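Local atomic coordinates of HMG-CoA Lyase (Bacillus subtilis subsp. subtilis, PDB entry 1YDO), a protein that belongs to the HMGL-like family and folds as a TIM barrel, a ring of parallel strands wrapped by helices. Residues E106-K111 with Y141-F146; L174-T179 with T190-L195; E119-L124 with S163-E168; T137-L142 with Q203-F208; L18-V23 with G239-P244. All coordinates share one frame; numbering follows the deposited sequence.

Contact 1 (E106-K111 with Y141-F146); sequences ETHNRK and YLSTVF
S143, the last residue of strand 137-143, is the first residue of its segment to meet H108 of the short helix 106-110. At the edge of the imidazole, near the ring plane, its OG lies 3.8 Å from H108 CD2 and 3.9 Å from H108 NE2. These are van der Waals distances. Serine suits the spot because its short side chain brings a single hydroxyl up to the ring edge. T144 follows, and its CB stands 4.1 Å from H108 CD2, approaching the ring obliquely as the two side chains slide past each other in opposite directions. H108 reaches both residues because its CG is anti to the backbone N (chi1 -178°), which carries the imidazole off the helix toward the strand end. T144 has left the strand in a left-handed backbone conformation. Its OG1 is hydrogen-bonded to G147 O and its backbone N to T179 OG1, which ties down the start of the loop. S103, at the end of the adjacent strand 97-103, packs against H108, S143 and T144 alike. The contact thus belongs to the C-terminal rim of the strands, the end where TIM barrels characteristically carry their functional loops.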
# COMPACT_ATOMS: atom_id res chain seq x y z
N GLU A 106 -7.15 -5.89 27.22
CA GLU A 106 -8.26 -6.03 28.17
C GLU A 106 -9.30 -4.95 27.90
O GLU A 106 -10.49 -5.25 27.76
CB GLU A 106 -7.74 -5.88 29.60
CG GLU A 106 -8.71 -6.38 30.67
CD GLU A 106 -8.63 -7.88 30.88
OE1 GLU A 106 -9.62 -8.47 31.39
OE2 GLU A 106 -7.57 -8.48 30.54
N THR A 107 -8.85 -3.71 27.81
CA THR A 107 -9.73 -2.57 27.57
C THR A 107 -10.57 -2.74 26.31
O THR A 107 -11.78 -2.52 26.32
CB THR A 107 -8.94 -1.26 27.47
OG1 THR A 107 -8.05 -1.16 28.60
CG2 THR A 107 -9.88 -0.06 27.48
N HIS A 108 -9.91 -3.12 25.21
CA HIS A 108 -10.60 -3.32 23.95
C HIS A 108 -11.62 -4.44 24.05
O HIS A 108 -12.74 -4.33 23.57
CB HIS A 108 -9.61 -3.66 22.83
CG HIS A 108 -10.25 -3.82 21.49
ND1 HIS A 108 -10.88 -2.77 20.84
CD2 HIS A 108 -10.37 -4.88 20.67
CE1 HIS A 108 -11.35 -3.19 19.68
NE2 HIS A 108 -11.05 -4.47 19.55
N ASN A 109 -11.21 -5.53 24.68
CA ASN A 109 -12.08 -6.68 24.83
C ASN A 109 -13.32 -6.29 25.64
O ASN A 109 -14.46 -6.44 25.19
CB ASN A 109 -11.33 -7.81 25.54
CG ASN A 109 -11.96 -9.17 25.29
OD1 ASN A 109 -12.08 -9.98 26.20
ND2 ASN A 109 -12.35 -9.42 24.05
N ARG A 110 -13.08 -5.80 26.85
CA ARG A 110 -14.17 -5.39 27.73
C ARG A 110 -15.06 -4.33 27.08
O ARG A 110 -16.25 -4.25 27.37
CB ARG A 110 -13.61 -4.88 29.06
CG ARG A 110 -14.66 -4.30 30.01
CD ARG A 110 -14.35 -4.64 31.46
NE ARG A 110 -14.57 -6.05 31.76
CZ ARG A 110 -15.75 -6.67 31.65
NH1 ARG A 110 -15.86 -7.96 31.95
NH2 ARG A 110 -16.82 -5.99 31.25
N LYS A 111 -14.48 -3.53 26.19
CA LYS A 111 -15.25 -2.49 25.52
C LYS A 111 -15.51 -2.88 24.08
O LYS A 111 -15.17 -2.14 23.15
CB LYS A 111 -14.50 -1.15 25.58
CG LYS A 111 -15.36 0.07 25.27
CD LYS A 111 -14.62 1.36 25.59
CE LYS A 111 -15.53 2.57 25.43
NZ LYS A 111 -14.85 3.88 25.66
N TYR A 141 -9.80 -15.59 16.22
CA TYR A 141 -9.50 -14.25 15.75
C TYR A 141 -9.01 -13.41 16.90
O TYR A 141 -9.82 -12.81 17.61
CB TYR A 141 -10.77 -13.62 15.19
CG TYR A 141 -10.78 -13.43 13.71
CD1 TYR A 141 -9.83 -12.62 13.10
CD2 TYR A 141 -11.73 -14.06 12.90
CE1 TYR A 141 -9.83 -12.43 11.74
CE2 TYR A 141 -11.74 -13.87 11.53
CZ TYR A 141 -10.79 -13.05 10.96
OH TYR A 141 -10.77 -12.85 9.61
N LEU A 142 -7.71 -13.36 17.11
CA LEU A 142 -7.18 -12.55 18.20
C LEU A 142 -6.97 -11.13 17.66
O LEU A 142 -6.20 -10.93 16.73
CB LEU A 142 -5.86 -13.14 18.67
CG LEU A 142 -5.55 -12.99 20.16
CD1 LEU A 142 -4.14 -13.48 20.42
CD2 LEU A 142 -5.70 -11.55 20.59
N SER A 143 -7.65 -10.15 18.23
CA SER A 143 -7.50 -8.81 17.72
C SER A 143 -6.63 -7.94 18.61
O SER A 143 -6.24 -8.35 19.70
CB SER A 143 -8.86 -8.14 17.53
OG SER A 143 -9.53 -8.02 18.76
N THR A 144 -6.34 -6.75 18.10
CA THR A 144 -5.52 -5.75 18.77
C THR A 144 -4.15 -6.30 19.21
O THR A 144 -3.63 -5.92 20.26
CB THR A 144 -6.30 -5.14 19.97
OG1 THR A 144 -5.64 -3.95 20.42
CG2 THR A 144 -6.38 -6.12 21.12
N VAL A 145 -3.56 -7.17 18.39
CA VAL A 145 -2.26 -7.75 18.72
C VAL A 145 -1.10 -6.82 18.38
O VAL A 145 -0.01 -6.97 18.91
CB VAL A 145 -2.04 -9.10 17.99
CG1 VAL A 145 -3.17 -10.04 18.31
CG2 VAL A 145 -1.94 -8.89 16.51
N PHE A 146 -1.35 -5.84 17.51
CA PHE A 146 -0.31 -4.89 17.12
C PHE A 146 -0.60 -3.49 17.66
O PHE A 146 -0.24 -2.50 17.03
CB PHE A 146 -0.20 -4.81 15.60
CG PHE A 146 0.39 -6.03 14.98
CD1 PHE A 146 1.73 -6.32 15.14
CD2 PHE A 146 -0.41 -6.91 14.24
CE1 PHE A 146 2.28 -7.47 14.57
CE2 PHE A 146 0.13 -8.07 13.67
CZ PHE A 146 1.47 -8.35 13.84

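Contact 2 (L174-T179 with T190-L195); sequences LSLGDT and TVLEAL
L176 pushes its CD1 methyl from strand 174-177 against the tip of L195, on helix 185-196. The two elements open a beta-alpha-beta crossover, the connection by which a TIM barrel is built, which is completed by strand 204-207. Both leucines carry CG beside the backbone N and anti to the carbonyl carbon (chi1 -46° in L176, -78° in L195), and they reach toward each other tip to tip. The modelled gap of 3.2 Å between L176 CD1 and L195 CD1 is too short for two methyls and is doubtful at this resolution. Leucine suits both places: the strand and helix backbones stay well apart, 9.9 Å between L176 CA and L192 CA, and long branched apolar side chains bridge the layer between them. V145, I204 and L206 also touch L176, while I160 of helix 156-169 touches L195. One turn earlier on the helix, L192 adds a looser contact, its CD2 lying 4.5 Å from L176 CD1.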
# COMPACT_ATOMS: atom_id res chain seq x y z
N LEU A 174 -4.80 -19.53 14.38
CA LEU A 174 -4.95 -18.34 15.17
C LEU A 174 -4.67 -17.13 14.27
O LEU A 174 -3.54 -16.89 13.87
CB LEU A 174 -3.97 -18.37 16.33
CG LEU A 174 -4.32 -17.58 17.58
CD1 LEU A 174 -3.11 -17.59 18.51
CD2 LEU A 174 -4.68 -16.15 17.24
N SER A 175 -5.71 -16.37 13.95
CA SER A 175 -5.54 -15.23 13.07
C SER A 175 -5.29 -13.97 13.86
O SER A 175 -6.17 -13.47 14.54
CB SER A 175 -6.78 -15.07 12.18
OG SER A 175 -6.68 -13.94 11.34
N LEU A 176 -4.06 -13.47 13.77
CA LEU A 176 -3.64 -12.25 14.47
C LEU A 176 -4.00 -11.04 13.64
O LEU A 176 -3.72 -10.99 12.46
CB LEU A 176 -2.12 -12.26 14.68
CG LEU A 176 -1.57 -13.59 15.19
CD1 LEU A 176 -0.07 -13.53 15.17
CD2 LEU A 176 -2.10 -13.86 16.58
N GLY A 177 -4.61 -10.04 14.26
CA GLY A 177 -4.99 -8.88 13.49
C GLY A 177 -4.50 -7.53 13.95
O GLY A 177 -4.18 -7.30 15.12
N ASP A 178 -4.44 -6.61 12.98
CA ASP A 178 -4.03 -5.24 13.21
C ASP A 178 -5.29 -4.40 13.19
O ASP A 178 -5.64 -3.81 12.18
CB ASP A 178 -3.09 -4.78 12.09
CG ASP A 178 -2.55 -3.38 12.33
OD1 ASP A 178 -1.93 -2.82 11.40
OD2 ASP A 178 -2.73 -2.85 13.45
N THR A 179 -5.97 -4.35 14.32
CA THR A 179 -7.20 -3.60 14.40
C THR A 179 -7.05 -2.13 14.03
O THR A 179 -7.58 -1.69 13.00
CB THR A 179 -7.81 -3.72 15.80
OG1 THR A 179 -7.97 -5.10 16.12
CG2 THR A 179 -9.15 -3.04 15.86
N THR A 190 9.40 -8.42 14.67
CA THR A 190 9.74 -8.77 16.04
C THR A 190 8.61 -9.58 16.63
O THR A 190 8.84 -10.53 17.36
CB THR A 190 10.00 -7.52 16.92
OG1 THR A 190 8.76 -6.88 17.23
CG2 THR A 190 10.89 -6.52 16.19
N VAL A 191 7.38 -9.21 16.30
CA VAL A 191 6.23 -9.93 16.83
C VAL A 191 6.21 -11.35 16.32
O VAL A 191 6.17 -12.29 17.11
CB VAL A 191 4.92 -9.25 16.44
CG1 VAL A 191 3.75 -10.18 16.74
CG2 VAL A 191 4.76 -7.96 17.22
N LEU A 192 6.23 -11.52 15.00
CA LEU A 192 6.22 -12.86 14.43
C LEU A 192 7.45 -13.67 14.85
O LEU A 192 7.43 -14.89 14.87
CB LEU A 192 6.13 -12.81 12.90
CG LEU A 192 4.77 -12.42 12.35
CD1 LEU A 192 4.85 -12.33 10.85
CD2 LEU A 192 3.73 -13.43 12.77
N GLU A 193 8.51 -12.96 15.19
CA GLU A 193 9.74 -13.60 15.62
C GLU A 193 9.50 -14.31 16.95
O GLU A 193 9.91 -15.44 17.14
CB GLU A 193 10.83 -12.56 15.81
CG GLU A 193 12.24 -13.11 15.95
CD GLU A 193 12.87 -13.47 14.61
OE1 GLU A 193 12.64 -14.60 14.12
OE2 GLU A 193 13.58 -12.60 14.03
N ALA A 194 8.83 -13.61 17.87
CA ALA A 194 8.53 -14.14 19.19
C ALA A 194 7.44 -15.20 19.15
O ALA A 194 7.46 -16.15 19.93
CB ALA A 194 8.12 -13.00 20.12
N LEU A 195 6.49 -15.03 18.24
CA LEU A 195 5.40 -16.00 18.11
C LEU A 195 5.85 -17.25 17.37
O LEU A 195 5.75 -18.36 17.90
CB LEU A 195 4.20 -15.37 17.38
CG LEU A 195 3.30 -14.44 18.20
CD1 LEU A 195 2.39 -13.67 17.27
CD2 LEU A 195 2.47 -15.23 19.21

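Contact 3 (E119-L124 with S163-E168); sequences ESLHIL and SEALFE
L121 has its CG anti to the backbone N (chi1 -170°), whereas L124, one turn further along the same helix, turns its CG beside the backbone N and anti to the carbonyl carbon (chi1 -53°). These torsions turn both leucines toward the facing helix, where L121 meets A165 and L166 and L124 meets L166. L121 straddles the methyl of A165, its CD1 3.6 Å and its CD2 3.9 Å from A165 CB. The same L121 CD1 also comes within 4.2 Å of L166 CD2. L124 meets the other branch of L166, with 4.0 Å between L124 CD1 and L166 CD1, so L166 is shared by two leucines whose side chains cross obliquely over it. Alanine suits the position opposite the fork of L121, because its single methyl lets the leucine lie against the helix surface. The contact is wholly apolar and partly buried. The helix axes approach to 10.6 Å and run almost in the same direction, at 19° to each other, as expected of successive outer helices of a TIM barrel. Helix 117-133 precedes strand 137-143 and helix 156-169 follows it, so the two helices lie side by side on the outside of the barrel. Beneath them, L124 rests on V100 and M102 of strand 97-103, L166 reaches A140 of strand 137-143, and S163 and F167 pack on L174 of strand 174-177.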
# COMPACT_ATOMS: atom_id res chain seq x y z
N GLU A 119 -12.67 -14.22 30.99
CA GLU A 119 -14.04 -14.59 30.74
C GLU A 119 -14.21 -15.02 29.30
O GLU A 119 -14.76 -16.08 29.03
CB GLU A 119 -14.96 -13.41 31.04
CG GLU A 119 -15.00 -13.03 32.51
CD GLU A 119 -15.86 -11.81 32.77
OE1 GLU A 119 -17.06 -11.82 32.38
OE2 GLU A 119 -15.35 -10.84 33.37
N SER A 120 -13.72 -14.20 28.38
CA SER A 120 -13.83 -14.55 26.96
C SER A 120 -13.09 -15.85 26.72
O SER A 120 -13.61 -16.76 26.06
CB SER A 120 -13.23 -13.46 26.07
OG SER A 120 -14.06 -12.32 26.02
N LEU A 121 -11.89 -15.95 27.25
CA LEU A 121 -11.09 -17.14 27.07
C LEU A 121 -11.94 -18.35 27.44
O LEU A 121 -12.01 -19.34 26.72
CB LEU A 121 -9.85 -17.09 27.97
CG LEU A 121 -8.78 -18.15 27.73
CD1 LEU A 121 -8.14 -17.98 26.35
CD2 LEU A 121 -7.72 -18.02 28.80
N HIS A 122 -12.61 -18.24 28.57
CA HIS A 122 -13.46 -19.32 29.06
C HIS A 122 -14.59 -19.62 28.07
O HIS A 122 -14.96 -20.78 27.87
CB HIS A 122 -14.03 -18.94 30.43
CG HIS A 122 -14.74 -20.07 31.12
ND1 HIS A 122 -16.11 -20.18 31.13
CD2 HIS A 122 -14.26 -21.13 31.81
CE1 HIS A 122 -16.45 -21.27 31.80
NE2 HIS A 122 -15.35 -21.86 32.22
N ILE A 123 -15.15 -18.58 27.46
CA ILE A 123 -16.23 -18.75 26.51
C ILE A 123 -15.74 -19.54 25.31
O ILE A 123 -16.24 -20.62 25.01
CB ILE A 123 -16.77 -17.39 26.00
CG1 ILE A 123 -17.04 -16.45 27.17
CG2 ILE A 123 -18.05 -17.61 25.20
CD1 ILE A 123 -18.06 -16.95 28.18
N LEU A 124 -14.74 -18.98 24.64
CA LEU A 124 -14.15 -19.60 23.45
C LEU A 124 -13.77 -21.03 23.74
O LEU A 124 -13.99 -21.92 22.92
CB LEU A 124 -12.91 -18.83 23.01
CG LEU A 124 -13.06 -17.32 22.81
CD1 LEU A 124 -11.79 -16.79 22.17
CD2 LEU A 124 -14.27 -17.01 21.93
N SER A 163 -2.37 -16.64 23.06
CA SER A 163 -2.12 -17.55 21.96
C SER A 163 -1.90 -18.99 22.45
O SER A 163 -2.39 -19.93 21.85
CB SER A 163 -0.92 -17.07 21.16
OG SER A 163 -1.13 -15.74 20.69
N GLU A 164 -1.16 -19.15 23.54
CA GLU A 164 -0.91 -20.49 24.07
C GLU A 164 -2.23 -21.11 24.53
O GLU A 164 -2.51 -22.27 24.25
CB GLU A 164 0.10 -20.46 25.23
CG GLU A 164 1.57 -20.34 24.78
CD GLU A 164 2.57 -21.21 25.58
OE1 GLU A 164 3.76 -21.27 25.17
OE2 GLU A 164 2.17 -21.82 26.59
N ALA A 165 -3.04 -20.32 25.22
CA ALA A 165 -4.32 -20.81 25.66
C ALA A 165 -5.14 -21.20 24.43
O ALA A 165 -5.59 -22.33 24.31
CB ALA A 165 -5.05 -19.75 26.47
N LEU A 166 -5.32 -20.26 23.51
CA LEU A 166 -6.10 -20.54 22.33
C LEU A 166 -5.70 -21.85 21.68
O LEU A 166 -6.55 -22.69 21.38
CB LEU A 166 -6.00 -19.41 21.31
CG LEU A 166 -6.97 -18.24 21.47
CD1 LEU A 166 -8.35 -18.78 21.81
CD2 LEU A 166 -6.50 -17.31 22.56
N PHE A 167 -4.41 -22.04 21.47
CA PHE A 167 -3.98 -23.27 20.83
C PHE A 167 -4.23 -24.47 21.70
O PHE A 167 -4.54 -25.56 21.20
CB PHE A 167 -2.51 -23.17 20.44
CG PHE A 167 -2.29 -22.54 19.11
CD1 PHE A 167 -2.80 -23.13 17.96
CD2 PHE A 167 -1.58 -21.35 19.00
CE1 PHE A 167 -2.61 -22.55 16.71
CE2 PHE A 167 -1.38 -20.75 17.75
CZ PHE A 167 -1.90 -21.36 16.60
N GLU A 168 -4.11 -24.27 23.01
CA GLU A 168 -4.33 -25.34 23.98
C GLU A 168 -5.77 -25.87 23.93
O GLU A 168 -6.02 -27.04 24.22
CB GLU A 168 -4.02 -24.82 25.39
CG GLU A 168 -4.04 -25.89 26.50
CD GLU A 168 -4.43 -25.33 27.87
OE1 GLU A 168 -3.77 -24.37 28.34
OE2 GLU A 168 -5.41 -25.85 28.46

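Contact 4 (T137-L142 with Q203-F208); sequences TTRAYL and QIALHF
Y141 and H207 form the aromatic part of this contact. Their rings meet rim to rim, neither lying over the face of the other, with centroids 5.5 Å apart and planes turned by 52°. The closest atoms are Y141 CE1 and H207 ND1, at 3.3 Å, and the approach is oblique to both rings. The phenol oxygen is also near, 3.6 Å from Y141 OH to H207 ND1, but the hydroxyl makes a weak hydrogen bond to D231 OD1. H207 holds its CG anti to the backbone N (chi1 -167°), which sends the imidazole across to the tyrosine, and its NE2 is hydrogen-bonded to N249 ND2.

Strand 174-177 runs between the two strands of this contact, so R139 and Y141 meet A205 and H207 inside the TIM barrel, over S175 of the intervening strand. Such inward-facing layers from every second strand fill the core of this fold.

A second kind of contact joins a methyl to a guanidinium. A205 CB touches R139 NH2 at 3.8 Å, at the edge of the group and in its plane. Alanine suits the place because its short methyl meets the edge of the guanidinium without reaching further into the interior. R139, extended from CG to NE, lays its planar end in the buried interior, where NH2 makes a salt bridge with D231 OD2.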
# COMPACT_ATOMS: atom_id res chain seq x y z
N THR A 137 -14.63 -27.33 11.89
CA THR A 137 -13.28 -26.82 12.09
C THR A 137 -13.35 -25.45 12.74
O THR A 137 -14.21 -24.64 12.40
CB THR A 137 -12.56 -26.71 10.77
OG1 THR A 137 -13.36 -25.95 9.86
CG2 THR A 137 -12.33 -28.09 10.19
N THR A 138 -12.46 -25.18 13.68
CA THR A 138 -12.48 -23.90 14.36
C THR A 138 -11.28 -23.04 14.05
O THR A 138 -10.21 -23.53 13.73
CB THR A 138 -12.53 -24.07 15.88
OG1 THR A 138 -11.33 -24.72 16.33
CG2 THR A 138 -13.76 -24.88 16.28
N ARG A 139 -11.48 -21.73 14.19
CA ARG A 139 -10.45 -20.74 13.94
C ARG A 139 -10.65 -19.60 14.92
O ARG A 139 -11.79 -19.20 15.18
CB ARG A 139 -10.59 -20.22 12.52
CG ARG A 139 -9.51 -19.27 12.11
CD ARG A 139 -9.98 -18.45 10.94
NE ARG A 139 -8.87 -17.79 10.28
CZ ARG A 139 -9.01 -16.80 9.42
NH1 ARG A 139 -10.23 -16.35 9.12
NH2 ARG A 139 -7.94 -16.28 8.85
N ALA A 140 -9.55 -19.08 15.46
CA ALA A 140 -9.62 -17.99 16.43
C ALA A 140 -9.14 -16.67 15.82
O ALA A 140 -8.20 -16.62 15.03
CB ALA A 140 -8.79 -18.33 17.67
N TYR A 141 -9.80 -15.59 16.22
CA TYR A 141 -9.50 -14.25 15.75
C TYR A 141 -9.01 -13.41 16.90
O TYR A 141 -9.82 -12.81 17.61
CB TYR A 141 -10.77 -13.62 15.19
CG TYR A 141 -10.78 -13.43 13.71
CD1 TYR A 141 -9.83 -12.62 13.10
CD2 TYR A 141 -11.73 -14.06 12.90
CE1 TYR A 141 -9.83 -12.43 11.74
CE2 TYR A 141 -11.74 -13.87 11.53
CZ TYR A 141 -10.79 -13.05 10.96
OH TYR A 141 -10.77 -12.85 9.61
N LEU A 142 -7.71 -13.36 17.11
CA LEU A 142 -7.18 -12.55 18.20
C LEU A 142 -6.97 -11.13 17.66
O LEU A 142 -6.20 -10.93 16.73
CB LEU A 142 -5.86 -13.14 18.67
CG LEU A 142 -5.55 -12.99 20.16
CD1 LEU A 142 -4.14 -13.48 20.42
CD2 LEU A 142 -5.70 -11.55 20.59
N GLN A 203 -0.09 -22.69 11.35
CA GLN A 203 -1.33 -22.44 12.06
C GLN A 203 -1.51 -20.98 12.48
O GLN A 203 -2.26 -20.67 13.40
CB GLN A 203 -1.42 -23.36 13.27
CG GLN A 203 -1.63 -24.81 12.91
CD GLN A 203 -1.55 -25.74 14.10
OE1 GLN A 203 -2.26 -25.57 15.10
NE2 GLN A 203 -0.67 -26.73 14.01
N ILE A 204 -0.83 -20.08 11.78
CA ILE A 204 -0.95 -18.67 12.10
C ILE A 204 -1.29 -17.83 10.86
O ILE A 204 -0.59 -17.89 9.85
CB ILE A 204 0.34 -18.14 12.73
CG1 ILE A 204 0.48 -18.70 14.14
CG2 ILE A 204 0.32 -16.63 12.78
CD1 ILE A 204 1.82 -18.42 14.79
N ALA A 205 -2.38 -17.07 10.96
CA ALA A 205 -2.82 -16.22 9.86
C ALA A 205 -2.71 -14.76 10.25
O ALA A 205 -2.65 -14.42 11.44
CB ALA A 205 -4.23 -16.56 9.50
N LEU A 206 -2.69 -13.89 9.25
CA LEU A 206 -2.59 -12.47 9.49
C LEU A 206 -3.73 -11.67 8.87
O LEU A 206 -4.07 -11.85 7.71
CB LEU A 206 -1.25 -11.94 9.02
CG LEU A 206 -0.09 -12.32 9.92
CD1 LEU A 206 1.19 -11.75 9.34
CD2 LEU A 206 -0.31 -11.80 11.33
N HIS A 207 -4.31 -10.78 9.67
CA HIS A 207 -5.39 -9.94 9.22
C HIS A 207 -4.91 -8.49 9.36
O HIS A 207 -5.01 -7.92 10.44
CB HIS A 207 -6.62 -10.17 10.08
CG HIS A 207 -7.88 -9.57 9.51
ND1 HIS A 207 -9.11 -9.69 10.13
CD2 HIS A 207 -8.10 -8.85 8.38
CE1 HIS A 207 -10.03 -9.08 9.41
NE2 HIS A 207 -9.45 -8.56 8.34
N PHE A 208 -4.36 -7.92 8.30
CA PHE A 208 -3.89 -6.55 8.34
C PHE A 208 -4.92 -5.54 7.85
O PHE A 208 -5.74 -5.82 6.97
CB PHE A 208 -2.63 -6.40 7.49
CG PHE A 208 -1.43 -7.07 8.08
CD1 PHE A 208 -0.95 -6.69 9.34
CD2 PHE A 208 -0.78 -8.08 7.39
CE1 PHE A 208 0.16 -7.32 9.90
CE2 PHE A 208 0.33 -8.72 7.93
CZ PHE A 208 0.80 -8.34 9.19

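Contact 5 (L18-V23 with G239-P244); sequences LQNEPV and GCPYAP
N20 presents the edge of its flat amide to G239, and the acceptor lies almost exactly in that plane, 3° out of it. N20 ND2 gives a hydrogen bond of 2.9 Å to G239 O, nearly straight at the hydrogen (173°). The donor arrives nearly along the C=O axis of the glycine, end-on to the carbonyl oxygen. Beyond the amide nitrogen, and tilted out of its plane, P241 CD lies 3.6 Å from N20 ND2. The carboxylate of E21 is the other flat group: its OE2 stands 3.7 Å from G239 N, but its bond goes to the neighbouring G238 N, and OE1 forms a salt bridge with K286. E21 gets there through a bend at chi2, curling back from a backbone that points its CB away from G239.

The backbone adds a weak hydrogen bond from G239 N to N20 O, at 3.5 Å. N20 thus holds G239 at two points, firmly through its amide and weakly through its main-chain carbonyl, and the short asparagine side chain is well sized for this. P241 follows as the second residue of the type I turn C240-A243, whose phi suits proline.

Segment 18-23 lies in the loop between helix 13-17 and helix 27-38. Segment 239-244 starts on a short, weakly bonded strand at about 239-240. This pair of bonds therefore links loops following the adjacent barrel strands 8-11 and 229-232, with M284 of helix 270-284 packing against E21 and V23.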
# COMPACT_ATOMS: atom_id res chain seq x y z
N LEU A 18 -18.89 -6.09 5.22
CA LEU A 18 -20.25 -5.57 5.22
C LEU A 18 -20.71 -5.00 6.57
O LEU A 18 -21.46 -4.03 6.60
CB LEU A 18 -21.22 -6.64 4.72
CG LEU A 18 -21.57 -6.57 3.23
CD1 LEU A 18 -20.48 -5.89 2.41
CD2 LEU A 18 -21.82 -7.97 2.72
N GLN A 19 -20.26 -5.60 7.67
CA GLN A 19 -20.66 -5.10 8.98
C GLN A 19 -19.95 -3.82 9.34
O GLN A 19 -20.24 -3.21 10.38
CB GLN A 19 -20.41 -6.14 10.09
CG GLN A 19 -18.96 -6.32 10.50
CD GLN A 19 -18.82 -7.09 11.80
OE1 GLN A 19 -19.05 -6.54 12.87
NE2 GLN A 19 -18.47 -8.37 11.71
N ASN A 20 -19.02 -3.40 8.50
CA ASN A 20 -18.28 -2.17 8.74
C ASN A 20 -18.67 -1.07 7.74
O ASN A 20 -18.05 -0.01 7.67
CB ASN A 20 -16.77 -2.45 8.69
CG ASN A 20 -16.20 -2.89 10.05
OD1 ASN A 20 -16.66 -3.85 10.66
ND2 ASN A 20 -15.18 -2.16 10.53
N GLU A 21 -19.72 -1.33 6.96
CA GLU A 21 -20.20 -0.35 6.01
C GLU A 21 -21.55 0.20 6.45
O GLU A 21 -22.48 -0.55 6.75
CB GLU A 21 -20.32 -1.00 4.64
CG GLU A 21 -18.98 -1.24 3.97
CD GLU A 21 -18.23 0.06 3.69
OE1 GLU A 21 -18.89 1.11 3.56
OE2 GLU A 21 -16.98 0.03 3.57
N PRO A 22 -21.66 1.53 6.53
CA PRO A 22 -22.89 2.20 6.95
C PRO A 22 -23.97 2.14 5.88
O PRO A 22 -24.68 3.12 5.63
CB PRO A 22 -22.43 3.62 7.25
CG PRO A 22 -21.31 3.81 6.27
CD PRO A 22 -20.57 2.51 6.36
N VAL A 23 -24.10 0.98 5.25
CA VAL A 23 -25.10 0.80 4.21
C VAL A 23 -25.63 -0.61 4.24
O VAL A 23 -24.86 -1.56 4.40
CB VAL A 23 -24.51 1.06 2.83
CG1 VAL A 23 -25.60 0.86 1.78
CG2 VAL A 23 -23.94 2.48 2.76
N GLY A 239 -14.75 0.07 6.56
CA GLY A 239 -13.95 1.19 7.00
C GLY A 239 -13.50 0.93 8.42
O GLY A 239 -13.99 0.01 9.07
N CYS A 240 -12.57 1.75 8.90
CA CYS A 240 -12.07 1.60 10.26
C CYS A 240 -12.91 2.48 11.19
O CYS A 240 -12.95 3.70 11.02
CB CYS A 240 -10.59 2.02 10.32
SG CYS A 240 -9.77 1.65 11.89
N PRO A 241 -13.60 1.87 12.16
CA PRO A 241 -14.44 2.62 13.10
C PRO A 241 -13.64 3.58 13.97
O PRO A 241 -14.17 4.59 14.44
CB PRO A 241 -15.13 1.52 13.92
CG PRO A 241 -14.12 0.43 13.92
CD PRO A 241 -13.62 0.43 12.49
N TYR A 242 -12.37 3.26 14.17
CA TYR A 242 -11.47 4.10 14.97
C TYR A 242 -11.10 5.35 14.17
O TYR A 242 -10.75 6.38 14.75
CB TYR A 242 -10.22 3.30 15.34
CG TYR A 242 -9.28 3.99 16.32
CD1 TYR A 242 -9.76 4.48 17.55
CD2 TYR A 242 -7.91 4.14 16.03
CE1 TYR A 242 -8.89 5.10 18.47
CE2 TYR A 242 -7.04 4.76 16.95
CZ TYR A 242 -7.53 5.23 18.16
OH TYR A 242 -6.67 5.82 19.06
N ALA A 243 -11.18 5.27 12.84
CA ALA A 243 -10.86 6.39 11.96
C ALA A 243 -11.76 6.37 10.73
O ALA A 243 -11.41 5.77 9.71
CB ALA A 243 -9.40 6.33 11.54
N PRO A 244 -12.94 7.02 10.80
CA PRO A 244 -13.90 7.07 9.69
C PRO A 244 -13.38 7.78 8.44
O PRO A 244 -12.66 8.78 8.53
CB PRO A 244 -15.11 7.78 10.31
CG PRO A 244 -14.47 8.71 11.30
CD PRO A 244 -13.43 7.81 11.94

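Contacts 1, 2 and 4 meet on one sheet: strand 137-143 is shared by contacts 1 and 4, and strand 174-177 of contact 2 lies between the two strands of contact 4. Contacts 2 and 4 have centres about 10 Å apart and touch through the backbone, S175 N to A140 O at 2.7 Å. Contact 3 sits outside this sheet, its centre about 13 Å from those of contacts 1 and 4; S163 packs on L142 and L174. Contact 5 closes the loop that encloses all the others. It is remote from contact 3 (centres about 27 Å apart) but reaches contact 2 through T179 O and C240 SG, 4.1 Å apart.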